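Local coordinates for protein agmatinase (Deinococcus radiodurans, PDB 1WOH) that probably hydrolyses agmatine to putrescine and urea, as a manganese-dependent member of the arginase (ureohydrolase) family with two metal ions per subunit, at residues P23-W27 against Q106-R110; W27-A33 against R110-V115. The contacts are given in a common frame with arbitrary orientation. Residues are numbered along the deposited sequence.

Interaction 1 (P23-W27 against Q106-R110)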
loop_
_atom_site.group_PDB
_atom_site.type_symbol
_atom_site.label_atom_id
_atom_site.label_comp_id
_atom_site.label_asym_id
_atom_site.label_seq_id
_atom_site.Cartn_x
_atom_site.Cartn_y
_atom_site.Cartn_z
ATOM N N PRO A 23 -31.104 -0.090 -18.074
ATOM C CA PRO A 23 -31.986 0.915 -17.475
ATOM C C PRO A 23 -33.377 1.030 -18.094
ATOM O O PRO A 23 -34.378 1.081 -17.378
ATOM C CB PRO A 23 -31.181 2.201 -17.620
ATOM C CG PRO A 23 -29.785 1.719 -17.407
ATOM C CD PRO A 23 -29.743 0.452 -18.248
ATOM N N ASP A 24 -33.441 1.066 -19.422
ATOM C CA ASP A 24 -34.721 1.199 -20.107
ATOM C C ASP A 24 -35.188 -0.121 -20.707
ATOM O O ASP A 24 -36.033 -0.138 -21.604
ATOM C CB ASP A 24 -34.610 2.247 -21.213
ATOM C CG ASP A 24 -33.847 1.739 -22.418
ATOM O OD1 ASP A 24 -32.755 1.162 -22.236
ATOM O OD2 ASP A 24 -34.341 1.920 -23.550
ATOM N N GLY A 25 -34.637 -1.222 -20.209
ATOM C CA GLY A 25 -35.010 -2.532 -20.709
ATOM C C GLY A 25 -36.369 -2.982 -20.209
ATOM O O GLY A 25 -37.049 -2.254 -19.489
ATOM N N ASP A 26 -36.771 -4.189 -20.594
ATOM C CA ASP A 26 -38.058 -4.726 -20.176
ATOM C C ASP A 26 -37.905 -5.616 -18.950
ATOM O O ASP A 26 -37.826 -6.838 -19.067
ATOM C CB ASP A 26 -38.694 -5.519 -21.322
ATOM C CG ASP A 26 -40.020 -6.146 -20.932
ATOM O OD1 ASP A 26 -40.886 -5.425 -20.394
ATOM O OD2 ASP A 26 -40.197 -7.359 -21.171
ATOM N N TRP A 27 -37.861 -4.992 -17.775
ATOM C CA TRP A 27 -37.719 -5.720 -16.520
ATOM C C TRP A 27 -38.423 -5.016 -15.366
ATOM O O TRP A 27 -38.793 -3.843 -15.457
ATOM C CB TRP A 27 -36.239 -5.896 -16.158
ATOM C CG TRP A 27 -35.507 -4.594 -16.014
ATOM C CD1 TRP A 27 -34.927 -3.868 -17.011
ATOM C CD2 TRP A 27 -35.350 -3.823 -14.812
ATOM N NE1 TRP A 27 -34.422 -2.691 -16.510
ATOM C CE2 TRP A 27 -34.669 -2.636 -15.164
ATOM C CE3 TRP A 27 -35.722 -4.018 -13.476
ATOM C CZ2 TRP A 27 -34.353 -1.646 -14.227
ATOM C CZ3 TRP A 27 -35.407 -3.032 -12.541
ATOM C CH2 TRP A 27 -34.729 -1.861 -12.924
ATOM N N GLN A 106 -35.487 6.066 -15.590
ATOM C CA GLN A 106 -35.793 4.771 -16.187
ATOM C C GLN A 106 -35.736 3.651 -15.156
ATOM O O GLN A 106 -36.574 2.750 -15.162
ATOM C CB GLN A 106 -34.824 4.468 -17.330
ATOM C CG GLN A 106 -34.839 5.506 -18.443
ATOM C CD GLN A 106 -33.887 5.164 -19.572
ATOM O OE1 GLN A 106 -32.741 4.773 -19.336
ATOM N NE2 GLN A 106 -34.353 5.319 -20.808
ATOM N N VAL A 107 -34.744 3.703 -14.277
ATOM C CA VAL A 107 -34.601 2.686 -13.246
ATOM C C VAL A 107 -35.714 2.807 -12.209
ATOM O O VAL A 107 -36.292 1.804 -11.778
ATOM C CB VAL A 107 -33.220 2.790 -12.558
ATOM C CG1 VAL A 107 -33.197 1.946 -11.277
ATOM C CG2 VAL A 107 -32.147 2.314 -13.523
ATOM N N ARG A 108 -36.028 4.035 -11.820
ATOM C CA ARG A 108 -37.083 4.257 -10.842
ATOM C C ARG A 108 -38.418 3.673 -11.310
ATOM O O ARG A 108 -39.157 3.074 -10.526
ATOM C CB ARG A 108 -37.242 5.753 -10.577
ATOM C CG ARG A 108 -36.874 6.164 -9.168
ATOM C CD ARG A 108 -38.093 6.672 -8.425
ATOM N NE ARG A 108 -38.570 7.928 -8.986
ATOM C CZ ARG A 108 -39.705 8.526 -8.641
ATOM N NH1 ARG A 108 -40.500 7.987 -7.728
ATOM N NH2 ARG A 108 -40.042 9.675 -9.210
ATOM N N GLY A 109 -38.713 3.836 -12.595
ATOM C CA GLY A 109 -39.966 3.340 -13.132
ATOM C C GLY A 109 -40.085 1.837 -13.273
ATOM O O GLY A 109 -41.132 1.333 -13.686
ATOM N N ARG A 110 -39.031 1.107 -12.931
ATOM C CA ARG A 110 -39.064 -0.342 -13.056
ATOM C C ARG A 110 -38.791 -1.069 -11.746
ATOM O O ARG A 110 -38.636 -2.287 -11.731
ATOM C CB ARG A 110 -38.067 -0.792 -14.125
ATOM C CG ARG A 110 -38.400 -0.298 -15.534
ATOM C CD ARG A 110 -37.243 -0.541 -16.482
ATOM N NE ARG A 110 -37.547 -0.196 -17.874
ATOM C CZ ARG A 110 -37.819 1.030 -18.312
ATOM N NH1 ARG A 110 -37.832 2.059 -17.475
ATOM N NH2 ARG A 110 -38.082 1.226 -19.600
#
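Loop 23-27, leading into strand 31-36, packs by three kinds of interaction on the C-terminal end of helix 93-108, a crossover helix of the parallel alpha/beta sheet, away from the metal site. The guanidinium of R110 carries the polar part: NE of R110 donates a hydrogen bond to O of G25 (2.7 Å), while NH1 of R110 turns back to O of Q106 (2.7 Å). CA of D24 and O of P23 cover one guanidinium face. In a CH-pi contact, CB of R110 sits 3.7 Å from the centroid of the W27 six-membered ring, over its face; NE1 of W27 is hydrogen-bonded to O of Q22. In the packing, CB of P23 lies 4.2 Å from CG2 of V107 and CH2 of W27 4.4 Å from CG1 of V107; the side chain of Q106 lies against P23 and D24. One arginine thus sets its aliphatic part against an aromatic face, while its two hydrogen bonds here go to main-chain carbonyls; no salt bridge joins the segments.

Interaction 2 (W27-A33 against R110-V115)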
loop_
_atom_site.group_PDB
_atom_site.type_symbol
_atom_site.label_atom_id
_atom_site.label_comp_id
_atom_site.label_asym_id
_atom_site.label_seq_id
_atom_site.Cartn_x
_atom_site.Cartn_y
_atom_site.Cartn_z
ATOM N N TRP A 27 -37.861 -4.992 -17.775
ATOM C CA TRP A 27 -37.719 -5.720 -16.520
ATOM C C TRP A 27 -38.423 -5.016 -15.366
ATOM O O TRP A 27 -38.793 -3.843 -15.457
ATOM C CB TRP A 27 -36.239 -5.896 -16.158
ATOM C CG TRP A 27 -35.507 -4.594 -16.014
ATOM C CD1 TRP A 27 -34.927 -3.868 -17.011
ATOM C CD2 TRP A 27 -35.350 -3.823 -14.812
ATOM N NE1 TRP A 27 -34.422 -2.691 -16.510
ATOM C CE2 TRP A 27 -34.669 -2.636 -15.164
ATOM C CE3 TRP A 27 -35.722 -4.018 -13.476
ATOM C CZ2 TRP A 27 -34.353 -1.646 -14.227
ATOM C CZ3 TRP A 27 -35.407 -3.032 -12.541
ATOM C CH2 TRP A 27 -34.729 -1.861 -12.924
ATOM N N GLN A 28 -38.610 -5.754 -14.280
ATOM C CA GLN A 28 -39.239 -5.231 -13.077
ATOM C C GLN A 28 -38.639 -5.954 -11.880
ATOM O O GLN A 28 -38.465 -7.172 -11.907
ATOM C CB GLN A 28 -40.755 -5.453 -13.112
ATOM C CG GLN A 28 -41.502 -4.561 -14.094
ATOM C CD GLN A 28 -42.989 -4.875 -14.157
ATOM O OE1 GLN A 28 -43.680 -4.866 -13.137
ATOM N NE2 GLN A 28 -43.487 -5.152 -15.358
ATOM N N ALA A 29 -38.303 -5.201 -10.839
ATOM C CA ALA A 29 -37.732 -5.789 -9.635
ATOM C C ALA A 29 -38.053 -4.910 -8.444
ATOM O O ALA A 29 -38.320 -3.716 -8.595
ATOM C CB ALA A 29 -36.230 -5.944 -9.785
ATOM N N ASP A 30 -38.036 -5.496 -7.255
ATOM C CA ASP A 30 -38.332 -4.726 -6.055
ATOM C C ASP A 30 -37.237 -3.693 -5.810
ATOM O O ASP A 30 -37.520 -2.546 -5.463
ATOM C CB ASP A 30 -38.451 -5.650 -4.841
ATOM C CG ASP A 30 -39.627 -6.605 -4.951
ATOM O OD1 ASP A 30 -40.715 -6.159 -5.374
ATOM O OD2 ASP A 30 -39.465 -7.795 -4.607
ATOM N N VAL A 31 -35.994 -4.117 -6.009
ATOM C CA VAL A 31 -34.819 -3.268 -5.803
ATOM C C VAL A 31 -33.929 -3.281 -7.042
ATOM O O VAL A 31 -33.666 -4.341 -7.605
ATOM C CB VAL A 31 -33.974 -3.781 -4.608
ATOM C CG1 VAL A 31 -32.745 -2.889 -4.398
ATOM C CG2 VAL A 31 -34.818 -3.822 -3.356
ATOM N N ALA A 32 -33.456 -2.106 -7.459
ATOM C CA ALA A 32 -32.586 -2.015 -8.625
ATOM C C ALA A 32 -31.434 -1.069 -8.321
ATOM O O ALA A 32 -31.643 0.043 -7.844
ATOM C CB ALA A 32 -33.366 -1.514 -9.846
ATOM N N ALA A 33 -30.221 -1.527 -8.584
ATOM C CA ALA A 33 -29.034 -0.717 -8.340
ATOM C C ALA A 33 -28.577 -0.058 -9.637
ATOM O O ALA A 33 -28.675 -0.649 -10.711
ATOM C CB ALA A 33 -27.918 -1.596 -7.784
ATOM N N ARG A 110 -39.031 1.107 -12.931
ATOM C CA ARG A 110 -39.064 -0.342 -13.056
ATOM C C ARG A 110 -38.791 -1.069 -11.746
ATOM O O ARG A 110 -38.636 -2.287 -11.731
ATOM C CB ARG A 110 -38.067 -0.792 -14.125
ATOM C CG ARG A 110 -38.400 -0.298 -15.534
ATOM C CD ARG A 110 -37.243 -0.541 -16.482
ATOM N NE ARG A 110 -37.547 -0.196 -17.874
ATOM C CZ ARG A 110 -37.819 1.030 -18.312
ATOM N NH1 ARG A 110 -37.832 2.059 -17.475
ATOM N NH2 ARG A 110 -38.082 1.226 -19.600
ATOM N N CYS A 111 -38.727 -0.329 -10.646
ATOM C CA CYS A 111 -38.491 -0.955 -9.352
ATOM C C CYS A 111 -39.203 -0.189 -8.254
ATOM O O CYS A 111 -39.750 0.888 -8.486
ATOM C CB CYS A 111 -36.991 -1.023 -9.044
ATOM S SG CYS A 111 -36.217 0.567 -8.634
ATOM N N ARG A 112 -39.203 -0.751 -7.052
ATOM C CA ARG A 112 -39.844 -0.090 -5.929
ATOM C C ARG A 112 -38.846 0.843 -5.257
ATOM O O ARG A 112 -39.128 2.021 -5.048
ATOM C CB ARG A 112 -40.366 -1.122 -4.930
ATOM C CG ARG A 112 -41.036 -0.518 -3.705
ATOM C CD ARG A 112 -42.219 -1.367 -3.261
ATOM N NE ARG A 112 -41.885 -2.788 -3.208
ATOM C CZ ARG A 112 -42.743 -3.746 -2.877
ATOM N NH1 ARG A 112 -43.995 -3.439 -2.564
ATOM N NH2 ARG A 112 -42.350 -5.013 -2.859
ATOM N N VAL A 113 -37.674 0.314 -4.931
ATOM C CA VAL A 113 -36.645 1.112 -4.285
ATOM C C VAL A 113 -35.352 1.085 -5.081
ATOM O O VAL A 113 -34.695 0.047 -5.193
ATOM C CB VAL A 113 -36.334 0.610 -2.864
ATOM C CG1 VAL A 113 -35.330 1.554 -2.198
ATOM C CG2 VAL A 113 -37.615 0.518 -2.041
ATOM N N PRO A 114 -34.979 2.227 -5.672
ATOM C CA PRO A 114 -33.737 2.261 -6.444
ATOM C C PRO A 114 -32.571 2.575 -5.511
ATOM O O PRO A 114 -32.715 3.359 -4.576
ATOM C CB PRO A 114 -33.990 3.378 -7.444
ATOM C CG PRO A 114 -34.814 4.338 -6.634
ATOM C CD PRO A 114 -35.790 3.433 -5.923
ATOM N N VAL A 115 -31.433 1.939 -5.759
ATOM C CA VAL A 115 -30.225 2.159 -4.971
ATOM C C VAL A 115 -29.168 2.724 -5.904
ATOM O O VAL A 115 -28.777 2.078 -6.882
ATOM C CB VAL A 115 -29.723 0.850 -4.354
ATOM C CG1 VAL A 115 -28.397 1.082 -3.648
ATOM C CG2 VAL A 115 -30.766 0.320 -3.377
#
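W27 lays its indole beneath the aliphatic part of R110, CB of R110 standing 3.7 Å from the centroid of the six-membered ring and CD of R110 3.5 Å from NE1 of W27, whose hydrogen bond goes to O of Q22. Beyond it the chains run parallel, in bridge register from V31-V113 to A33-V115. N of A29 donates to O of R110 (3.1 Å). At the corners the chains make around D30 and R112-V113, O of D30 accepts from both N of R112 and N of V113 (each 2.9 Å), and a weakly bonded salt bridge joins OD1 of D30 to NH2 of R112 (3.2 Å). Regular parallel pairing follows: N of A32 bonds weakly to O of V113 (3.4 Å), and O of A32 accepts from N of V115 (2.8 Å). On one sheet face CG1 of V31 meets CG2 of V115 (3.9 Å), a surface covered by helix 284-302; on the other, CB of A32 touches SG of C111 (3.7 Å), with V107 of helix 93-108 packed on A32. At the entry to this alpha/beta sheet, main-chain hydrogen bonds thus run the whole contact, aromatic and weak ionic side-chain contacts joining them outside and apolar ones inside.

How the interactions relate
Interactions 1 and 2 form one continuous seam, their centres about 8 Å apart. W27 and R110 belong to both. Along the chain the segments alternate: 23-27 leads into 27-33 and strand 31-36, then, after strand 80-85 and most of helix 93-108, 106-110 leads into 110-115 and strand 114-118. The two contacts also touch directly, CG1 of V107 lying 3.7 Å from CB of A32 and CG of R108 3.7 Å from CG of P114. Helix 93-108 is the connection of a beta-alpha-beta crossover from strand 80-85 to strand 114-118, with strand 31-36 between them in the parallel sheet. The seam lies away from the manganese-binding residues and ties the N-terminal loop to helix and sheet.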